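Local coordinates for glideosome-associated protein 50 (Plasmodium falciparum 3D7, PDB 3TGH) that is a glideosome component that probably anchors the gliding and invasion motor in the parasite's inner membrane complex, and has a purple acid phosphatase-like fold, at residues S8-K14 with C250-M255; K17-L21 with L60-Y65; F76-L80 with I155-T159. All blocks are in the same frame, centred on the assembly; numbering follows the deposited sequence.

Contact 1: S8-K14 with C250-M255; sequences SLGDWGK and CGSGSM
G10-D11-W12-G13, the GDxG motif of the purple acid phosphatases, lies along the glycine-rich turn that follows strand 245-250. Two direct hydrogen bonds join them. G253 N reaches G10 O at 2.9 Å, approaching nearly along the C=O axis although its N-H is bent at 138°. S254 OG gives its proton to D11 O at 2.8 Å, in the carbonyl plane on a lone pair; its chi1 of 66° holds the hydroxyl between its own N and carbonyl carbon, turned to that oxygen. D11 O is also bonded to water 1, 2.7 Å away, which binds G251 O and M255 N as well. The backbones come very close here: G10 CA sits 3.2 Å from C250 O in a CA-H...O contact. D11 CB packs on G251 O at 3.4 Å. At the outer end the extended K14 chain crosses M255 at about a right angle, K14 CD 3.8 Å from M255 SD. The D11 carboxylate, in relatives a metal ligand, is instead held here by H233 N and S43 N, and a bound cobalt ion is about 9 Å from the D11 side chain. Around this buried junction, L9 packs on F26 and N22 of helix 17-32, C250 and S8 rest on C277 of strand 275-282, and W12 NE1 bonds S40 OG at the end of strand 37-40.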
loop_
_atom_site.group_PDB
_atom_site.type_symbol
_atom_site.label_atom_id
_atom_site.label_comp_id
_atom_site.label_asym_id
_atom_site.label_seq_id
_atom_site.Cartn_x
_atom_site.Cartn_y
_atom_site.Cartn_z
ATOM N N SER A 8 -5.789 0.974 4.916
ATOM C CA SER A 8 -4.336 0.863 4.816
ATOM C C SER A 8 -3.755 0.662 6.209
ATOM O O SER A 8 -4.121 1.385 7.139
ATOM C CB SER A 8 -3.726 2.137 4.216
ATOM O OG SER A 8 -4.070 2.296 2.854
ATOM N N LEU A 9 -2.851 -0.310 6.337
ATOM C CA LEU A 9 -2.179 -0.632 7.592
ATOM C C LEU A 9 -0.703 -0.925 7.304
ATOM O O LEU A 9 -0.389 -1.838 6.553
ATOM C CB LEU A 9 -2.832 -1.860 8.233
ATOM C CG LEU A 9 -2.231 -2.294 9.575
ATOM C CD1 LEU A 9 -2.618 -1.308 10.683
ATOM C CD2 LEU A 9 -2.649 -3.721 9.911
ATOM N N GLY A 10 0.208 -0.158 7.891
ATOM C CA GLY A 10 1.633 -0.296 7.558
ATOM C C GLY A 10 2.542 -0.562 8.739
ATOM O O GLY A 10 2.271 -0.104 9.849
ATOM N N ASP A 11 3.608 -1.327 8.504
ATOM C CA ASP A 11 4.652 -1.572 9.511
ATOM C C ASP A 11 4.068 -2.094 10.823
ATOM O O ASP A 11 4.406 -1.631 11.918
ATOM C CB ASP A 11 5.451 -0.292 9.714
ATOM C CG ASP A 11 6.169 0.141 8.446
ATOM O OD1 ASP A 11 7.233 -0.432 8.145
ATOM O OD2 ASP A 11 5.676 1.044 7.750
ATOM N N TRP A 12 3.217 -3.098 10.671
ATOM C CA TRP A 12 2.268 -3.533 11.698
ATOM C C TRP A 12 2.761 -4.737 12.506
ATOM O O TRP A 12 2.254 -5.014 13.601
ATOM C CB TRP A 12 0.916 -3.849 11.019
ATOM C CG TRP A 12 1.081 -4.726 9.820
ATOM C CD1 TRP A 12 1.109 -4.329 8.512
ATOM C CD2 TRP A 12 1.294 -6.144 9.813
ATOM N NE1 TRP A 12 1.327 -5.411 7.689
ATOM C CE2 TRP A 12 1.428 -6.540 8.464
ATOM C CE3 TRP A 12 1.365 -7.123 10.813
ATOM C CZ2 TRP A 12 1.650 -7.862 8.092
ATOM C CZ3 TRP A 12 1.577 -8.449 10.439
ATOM C CH2 TRP A 12 1.724 -8.801 9.090
ATOM N N GLY A 13 3.752 -5.453 11.979
ATOM C CA GLY A 13 4.160 -6.737 12.555
ATOM C C GLY A 13 5.192 -6.677 13.658
ATOM O O GLY A 13 6.360 -7.006 13.436
ATOM N N LYS A 14 4.743 -6.284 14.846
ATOM C CA LYS A 14 5.575 -6.274 16.043
ATOM C C LYS A 14 4.672 -6.386 17.271
ATOM O O LYS A 14 3.622 -5.752 17.329
ATOM C CB LYS A 14 6.394 -4.989 16.112
ATOM C CG LYS A 14 7.445 -4.985 17.229
ATOM C CD LYS A 14 8.276 -3.716 17.235
ATOM C CE LYS A 14 9.332 -3.763 18.341
ATOM N NZ LYS A 14 10.189 -2.544 18.361
ATOM N N CYS A 250 1.455 5.967 6.071
ATOM C CA CYS A 250 0.640 5.184 6.979
ATOM C C CYS A 250 1.540 4.086 7.528
ATOM O O CYS A 250 1.392 2.909 7.193
ATOM C CB CYS A 250 -0.579 4.639 6.233
ATOM S SG CYS A 250 -1.794 3.848 7.276
ATOM N N GLY A 251 2.502 4.489 8.358
ATOM C CA GLY A 251 3.538 3.582 8.856
ATOM C C GLY A 251 3.496 3.315 10.351
ATOM O O GLY A 251 4.438 2.745 10.906
ATOM N N SER A 252 2.396 3.680 11.008
ATOM C CA SER A 252 2.317 3.553 12.464
ATOM C C SER A 252 1.331 2.460 12.913
ATOM O O SER A 252 0.610 2.621 13.896
ATOM C CB SER A 252 1.991 4.921 13.090
ATOM O OG SER A 252 0.698 5.384 12.727
ATOM N N GLY A 253 1.322 1.331 12.206
ATOM C CA GLY A 253 0.459 0.209 12.572
ATOM C C GLY A 253 0.800 -0.462 13.901
ATOM O O GLY A 253 -0.061 -1.099 14.509
ATOM N N SER A 254 2.058 -0.360 14.334
ATOM C CA SER A 254 2.494 -0.942 15.618
ATOM C C SER A 254 3.404 -0.042 16.466
ATOM O O SER A 254 3.533 -0.270 17.666
ATOM C CB SER A 254 3.222 -2.268 15.396
ATOM O OG SER A 254 4.449 -2.087 14.708
ATOM N N MET A 255 4.041 0.946 15.839
ATOM C CA MET A 255 5.056 1.779 16.494
ATOM C C MET A 255 4.877 3.220 16.111
ATOM O O MET A 255 4.348 3.530 15.045
ATOM C CB MET A 255 6.468 1.395 16.037
ATOM C CG MET A 255 6.869 -0.034 16.261
ATOM S SD MET A 255 8.494 -0.338 15.538
ATOM C CE MET A 255 8.133 -0.267 13.779
HETATM O O HOH W 1 4.467 0.901 12.869
#

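Contact 2: K17-L21 with L60-Y65; sequences KGQIL and LYEDVY. With SO4 (sulfate ion), chain E.
Q19, near the start of helix 17-32, reaches across to V64 and Y65 of 60-65, and its amide makes the one direct hydrogen bond of the contact. NE2 donates to L60 O at 2.9 Å; the oxygen receives it in the carbonyl plane on a lone pair, but the bond is bent (132°) and L60 O lies somewhat out of the amide plane. With CG anti to the backbone N (chi1 -171°) and the chain extended beyond it, the amide is carried right over to the second segment. V64 packs against this amide with both methyls: CG1 lies over its face, 3.9 Å from Q19 CD, and CG2 comes 3.7 Å from Q19 OE1. The same CG1 sits over the centre of the Y65 ring, 3.5 Å above its plane. The Q19 amide stands nearly upright to that ring (81° between planes). Y65 OH donates at its edge to water 2, which in turn gives a proton to Q19 O. Farther out, the tip of I20, CD1, touches V64 CG2. At the helix start, K17 N donates to sulfate O1 at 2.7 Å. The anion probably came from the crystallisation liquor, yet its place suits the positive end of the helix dipole. The chemistry thus implies a mixed joint: a valine methyl lies against amide and ring, while one amide N-H and one water take up the carbonyls of L60 and Q19.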
loop_
_atom_site.group_PDB
_atom_site.type_symbol
_atom_site.label_atom_id
_atom_site.label_comp_id
_atom_site.label_asym_id
_atom_site.label_seq_id
_atom_site.Cartn_x
_atom_site.Cartn_y
_atom_site.Cartn_z
ATOM N N LYS A 17 1.980 -3.147 22.763
ATOM C CA LYS A 17 0.634 -2.806 23.232
ATOM C C LYS A 17 -0.099 -1.985 22.164
ATOM O O LYS A 17 -1.301 -2.149 21.968
ATOM C CB LYS A 17 0.669 -2.069 24.580
ATOM C CG LYS A 17 1.314 -0.687 24.560
ATOM C CD LYS A 17 1.238 -0.014 25.938
ATOM C CE LYS A 17 1.597 1.469 25.859
ATOM N NZ LYS A 17 1.175 2.217 27.077
ATOM N N GLY A 18 0.640 -1.121 21.469
ATOM C CA GLY A 18 0.089 -0.340 20.367
ATOM C C GLY A 18 -0.509 -1.196 19.257
ATOM O O GLY A 18 -1.589 -0.896 18.760
ATOM N N GLN A 19 0.184 -2.261 18.869
ATOM C CA GLN A 19 -0.316 -3.138 17.801
ATOM C C GLN A 19 -1.699 -3.688 18.143
ATOM O O GLN A 19 -2.600 -3.706 17.296
ATOM C CB GLN A 19 0.626 -4.313 17.530
ATOM C CG GLN A 19 0.231 -5.114 16.270
ATOM C CD GLN A 19 0.637 -6.590 16.299
ATOM O OE1 GLN A 19 0.815 -7.189 17.363
ATOM N NE2 GLN A 19 0.745 -7.189 15.116
ATOM N N ILE A 20 -1.848 -4.132 19.386
ATOM C CA ILE A 20 -3.059 -4.808 19.847
ATOM C C ILE A 20 -4.220 -3.819 19.990
ATOM O O ILE A 20 -5.350 -4.117 19.594
ATOM C CB ILE A 20 -2.816 -5.525 21.203
ATOM C CG1 ILE A 20 -1.674 -6.546 21.094
ATOM C CG2 ILE A 20 -4.088 -6.219 21.692
ATOM C CD1 ILE A 20 -1.892 -7.609 20.034
ATOM N N LEU A 21 -3.933 -2.647 20.554
ATOM C CA LEU A 21 -4.927 -1.581 20.665
ATOM C C LEU A 21 -5.371 -1.136 19.273
ATOM O O LEU A 21 -6.560 -0.975 19.015
ATOM C CB LEU A 21 -4.350 -0.395 21.453
ATOM C CG LEU A 21 -5.277 0.787 21.752
ATOM C CD1 LEU A 21 -6.526 0.327 22.493
ATOM C CD2 LEU A 21 -4.538 1.863 22.545
ATOM N N LEU A 60 1.745 -12.672 15.322
ATOM C CA LEU A 60 1.697 -11.258 14.944
ATOM C C LEU A 60 0.657 -10.910 13.882
ATOM O O LEU A 60 0.371 -9.737 13.686
ATOM C CB LEU A 60 3.076 -10.777 14.476
ATOM C CG LEU A 60 4.223 -10.917 15.479
ATOM C CD1 LEU A 60 5.539 -10.429 14.871
ATOM C CD2 LEU A 60 3.908 -10.159 16.765
ATOM N N TYR A 61 0.099 -11.909 13.195
ATOM C CA TYR A 61 -0.867 -11.647 12.131
ATOM C C TYR A 61 -2.172 -12.378 12.398
ATOM O O TYR A 61 -3.194 -11.745 12.658
ATOM C CB TYR A 61 -0.289 -12.036 10.771
ATOM C CG TYR A 61 -1.222 -11.845 9.588
ATOM C CD1 TYR A 61 -1.410 -10.591 9.021
ATOM C CD2 TYR A 61 -1.900 -12.927 9.022
ATOM C CE1 TYR A 61 -2.253 -10.412 7.919
ATOM C CE2 TYR A 61 -2.750 -12.754 7.925
ATOM C CZ TYR A 61 -2.916 -11.484 7.384
ATOM O OH TYR A 61 -3.731 -11.287 6.298
ATOM N N GLU A 62 -2.126 -13.707 12.356
ATOM C CA GLU A 62 -3.338 -14.522 12.444
ATOM C C GLU A 62 -4.117 -14.283 13.733
ATOM O O GLU A 62 -5.334 -14.116 13.697
ATOM C CB GLU A 62 -3.014 -16.011 12.338
ATOM C CG GLU A 62 -2.367 -16.434 11.025
ATOM C CD GLU A 62 -1.976 -17.911 11.013
ATOM O OE1 GLU A 62 -2.349 -18.651 11.947
ATOM O OE2 GLU A 62 -1.288 -18.330 10.066
ATOM N N ASP A 63 -3.423 -14.273 14.868
ATOM C CA ASP A 63 -4.093 -14.097 16.162
ATOM C C ASP A 63 -4.413 -12.635 16.493
ATOM O O ASP A 63 -5.145 -12.370 17.444
ATOM C CB ASP A 63 -3.265 -14.716 17.294
ATOM C CG ASP A 63 -3.272 -16.239 17.266
ATOM O OD1 ASP A 63 -4.037 -16.835 16.473
ATOM O OD2 ASP A 63 -2.519 -16.842 18.053
ATOM N N VAL A 64 -3.862 -11.699 15.721
ATOM C CA VAL A 64 -4.057 -10.276 15.966
ATOM C C VAL A 64 -5.225 -9.730 15.146
ATOM O O VAL A 64 -6.000 -8.912 15.646
ATOM C CB VAL A 64 -2.768 -9.466 15.652
ATOM C CG1 VAL A 64 -3.008 -7.957 15.795
ATOM C CG2 VAL A 64 -1.623 -9.913 16.552
ATOM N N TYR A 65 -5.350 -10.167 13.893
ATOM C CA TYR A 65 -6.321 -9.563 12.965
ATOM C C TYR A 65 -7.492 -10.485 12.633
ATOM O O TYR A 65 -8.195 -10.269 11.646
ATOM C CB TYR A 65 -5.612 -9.060 11.700
ATOM C CG TYR A 65 -4.511 -8.077 12.042
ATOM C CD1 TYR A 65 -4.810 -6.773 12.446
ATOM C CD2 TYR A 65 -3.178 -8.455 11.993
ATOM C CE1 TYR A 65 -3.796 -5.872 12.794
ATOM C CE2 TYR A 65 -2.163 -7.562 12.324
ATOM C CZ TYR A 65 -2.481 -6.277 12.729
ATOM O OH TYR A 65 -1.472 -5.412 13.063
HETATM S S SO4 E . 5.220 -1.595 24.414
HETATM O O1 SO4 E . 4.217 -2.635 24.218
HETATM O O2 SO4 E . 6.308 -1.789 23.459
HETATM O O3 SO4 E . 4.615 -0.280 24.213
HETATM O O4 SO4 E . 5.750 -1.686 25.775
HETATM O O HOH W 2 -2.095 -3.112 14.434
#

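Contact 3: F76-L80 with I155-T159; sequences FFTVL and IFIDT
Side chains led by F77 and F156, together with waters and without one direct hydrogen bond, join these segments, which run from two different sheets of the fold: strand 75-78 belongs to one and strand 148-156 to the other, and the touching parts run in nearly the same direction, 10° apart. The two phenylalanines make the centre. F156 points its ring at the other segment so that CZ comes 3.4 Å from F77 CB, and the two rings meet obliquely with centroids 5.7 Å apart and planes at 31°. F77 turns the rest of its ring elsewhere and stacks on Y130, while F156 stacks on Y128, so both phenylalanines are backed by tyrosines of strand 128-136. V79 comes in at the edge of the F156 ring, CG1 3.6 Å from F156 CB and close to I157 O as well; chi1 of -67° sets CG1 anti to its carbonyl carbon, against this aromatic.

Beyond the strands the joint becomes wet. Water 5 accepts from L80 N and donates to D158 OD2, water 3 links L80 O with D158 OD1 at 2.8 Å each, and water 4 ties L80 O to I157 O and T159 N. Waters thus take up both L80 backbone groups, while L80 CB lies 3.7 Å from D158 OD2. The D158 carboxylate is fixed further by V161 N on OD1 and W85 NE1 on OD2. Its side chain lies about 9 Å from that of H172, a metal ligand. Two central sheets packed face to face, with the loops at the C-terminal strand ends gathered toward the metal site, are the hallmark of the metallophosphoesterase fold, kept here in a glideosome component.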
loop_
_atom_site.group_PDB
_atom_site.type_symbol
_atom_site.label_atom_id
_atom_site.label_comp_id
_atom_site.label_asym_id
_atom_site.label_seq_id
_atom_site.Cartn_x
_atom_site.Cartn_y
_atom_site.Cartn_z
ATOM N N PHE A 76 -5.845 -9.024 1.710
ATOM C CA PHE A 76 -4.812 -8.236 2.377
ATOM C C PHE A 76 -3.662 -8.126 1.368
ATOM O O PHE A 76 -2.797 -9.018 1.292
ATOM C CB PHE A 76 -4.379 -8.965 3.652
ATOM C CG PHE A 76 -3.432 -8.182 4.526
ATOM C CD1 PHE A 76 -3.916 -7.344 5.521
ATOM C CD2 PHE A 76 -2.065 -8.344 4.402
ATOM C CE1 PHE A 76 -3.045 -6.642 6.345
ATOM C CE2 PHE A 76 -1.186 -7.636 5.224
ATOM C CZ PHE A 76 -1.684 -6.785 6.188
ATOM N N PHE A 77 -3.697 -7.067 0.556
ATOM C CA PHE A 77 -2.742 -6.860 -0.530
ATOM C C PHE A 77 -1.524 -6.211 0.092
ATOM O O PHE A 77 -1.600 -5.067 0.562
ATOM C CB PHE A 77 -3.283 -5.915 -1.605
ATOM C CG PHE A 77 -4.477 -6.443 -2.356
ATOM C CD1 PHE A 77 -4.323 -7.414 -3.331
ATOM C CD2 PHE A 77 -5.742 -5.929 -2.121
ATOM C CE1 PHE A 77 -5.426 -7.893 -4.030
ATOM C CE2 PHE A 77 -6.844 -6.405 -2.813
ATOM C CZ PHE A 77 -6.684 -7.384 -3.768
ATOM N N THR A 78 -0.412 -6.925 0.105
ATOM C CA THR A 78 0.766 -6.411 0.770
ATOM C C THR A 78 1.995 -6.355 -0.126
ATOM O O THR A 78 2.007 -6.872 -1.238
ATOM C CB THR A 78 1.046 -7.186 2.071
ATOM O OG1 THR A 78 2.033 -6.465 2.821
ATOM C CG2 THR A 78 1.533 -8.594 1.790
ATOM N N VAL A 79 3.003 -5.633 0.357
ATOM C CA VAL A 79 4.315 -5.572 -0.259
ATOM C C VAL A 79 5.349 -5.713 0.850
ATOM O O VAL A 79 5.024 -5.605 2.032
ATOM C CB VAL A 79 4.575 -4.216 -0.955
ATOM C CG1 VAL A 79 3.659 -4.039 -2.154
ATOM C CG2 VAL A 79 4.398 -3.059 0.035
ATOM N N LEU A 80 6.591 -5.948 0.448
ATOM C CA LEU A 80 7.698 -6.004 1.383
ATOM C C LEU A 80 8.295 -4.628 1.593
ATOM O O LEU A 80 8.352 -3.796 0.676
ATOM C CB LEU A 80 8.784 -6.941 0.862
ATOM C CG LEU A 80 8.749 -8.395 1.353
ATOM C CD1 LEU A 80 7.374 -8.935 1.690
ATOM C CD2 LEU A 80 9.519 -9.290 0.431
ATOM N N ILE A 155 -1.490 -0.258 -7.869
ATOM C CA ILE A 155 -0.178 -0.698 -8.309
ATOM C C ILE A 155 0.712 -0.855 -7.072
ATOM O O ILE A 155 0.837 0.064 -6.245
ATOM C CB ILE A 155 0.427 0.278 -9.321
ATOM C CG1 ILE A 155 -0.425 0.271 -10.604
ATOM C CG2 ILE A 155 1.885 -0.096 -9.644
ATOM C CD1 ILE A 155 -0.196 1.482 -11.499
ATOM N N PHE A 156 1.288 -2.040 -6.926
ATOM C CA PHE A 156 2.087 -2.377 -5.750
ATOM C C PHE A 156 3.545 -2.468 -6.148
ATOM O O PHE A 156 3.910 -3.227 -7.050
ATOM C CB PHE A 156 1.600 -3.688 -5.125
ATOM C CG PHE A 156 0.182 -3.624 -4.641
ATOM C CD1 PHE A 156 -0.876 -3.866 -5.515
ATOM C CD2 PHE A 156 -0.105 -3.276 -3.323
ATOM C CE1 PHE A 156 -2.203 -3.779 -5.075
ATOM C CE2 PHE A 156 -1.411 -3.185 -2.881
ATOM C CZ PHE A 156 -2.470 -3.425 -3.769
ATOM N N ILE A 157 4.386 -1.686 -5.474
ATOM C CA ILE A 157 5.812 -1.625 -5.802
ATOM C C ILE A 157 6.678 -2.070 -4.635
ATOM O O ILE A 157 6.279 -1.961 -3.472
ATOM C CB ILE A 157 6.248 -0.200 -6.258
ATOM C CG1 ILE A 157 5.984 0.852 -5.185
ATOM C CG2 ILE A 157 5.518 0.202 -7.529
ATOM C CD1 ILE A 157 6.540 2.253 -5.555
ATOM N N ASP A 158 7.855 -2.590 -4.967
ATOM C CA ASP A 158 8.871 -2.893 -3.988
ATOM C C ASP A 158 9.946 -1.833 -4.114
ATOM O O ASP A 158 10.748 -1.855 -5.050
ATOM C CB ASP A 158 9.471 -4.275 -4.191
ATOM C CG ASP A 158 10.357 -4.672 -3.033
ATOM O OD1 ASP A 158 11.308 -3.928 -2.738
ATOM O OD2 ASP A 158 10.080 -5.689 -2.384
ATOM N N THR A 159 9.963 -0.908 -3.166
ATOM C CA THR A 159 10.880 0.216 -3.253
ATOM C C THR A 159 12.345 -0.166 -3.013
ATOM O O THR A 159 13.237 0.603 -3.381
ATOM C CB THR A 159 10.455 1.378 -2.334
ATOM O OG1 THR A 159 10.201 0.902 -1.013
ATOM C CG2 THR A 159 9.199 2.054 -2.871
HETATM O O HOH W 3 11.002 -3.117 -0.115
HETATM O O HOH W 4 7.698 -1.646 -1.123
HETATM O O HOH W 5 7.367 -6.434 -2.223
#

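How the contacts relate
From the N terminus, strand 4-8 leads into the first half of contact 1, and helix 17-32 brings the first half of contact 2 straight after it. Contact 2 closes at 60-65, tying two helices on the outside of the first sheet. Only then does strand 75-78 open contact 3, which closes at 155-159 on the second sheet. Contacts 2 and 3 therefore stand in series, and the long loop closed by contact 1 at 250-255 encloses both. Contacts 1 and 3 each join the two sheets. W12 links all three: W12 CH2 touches Y61 and W12 NE1 touches F76, while Y61 OH also packs on F76 CB.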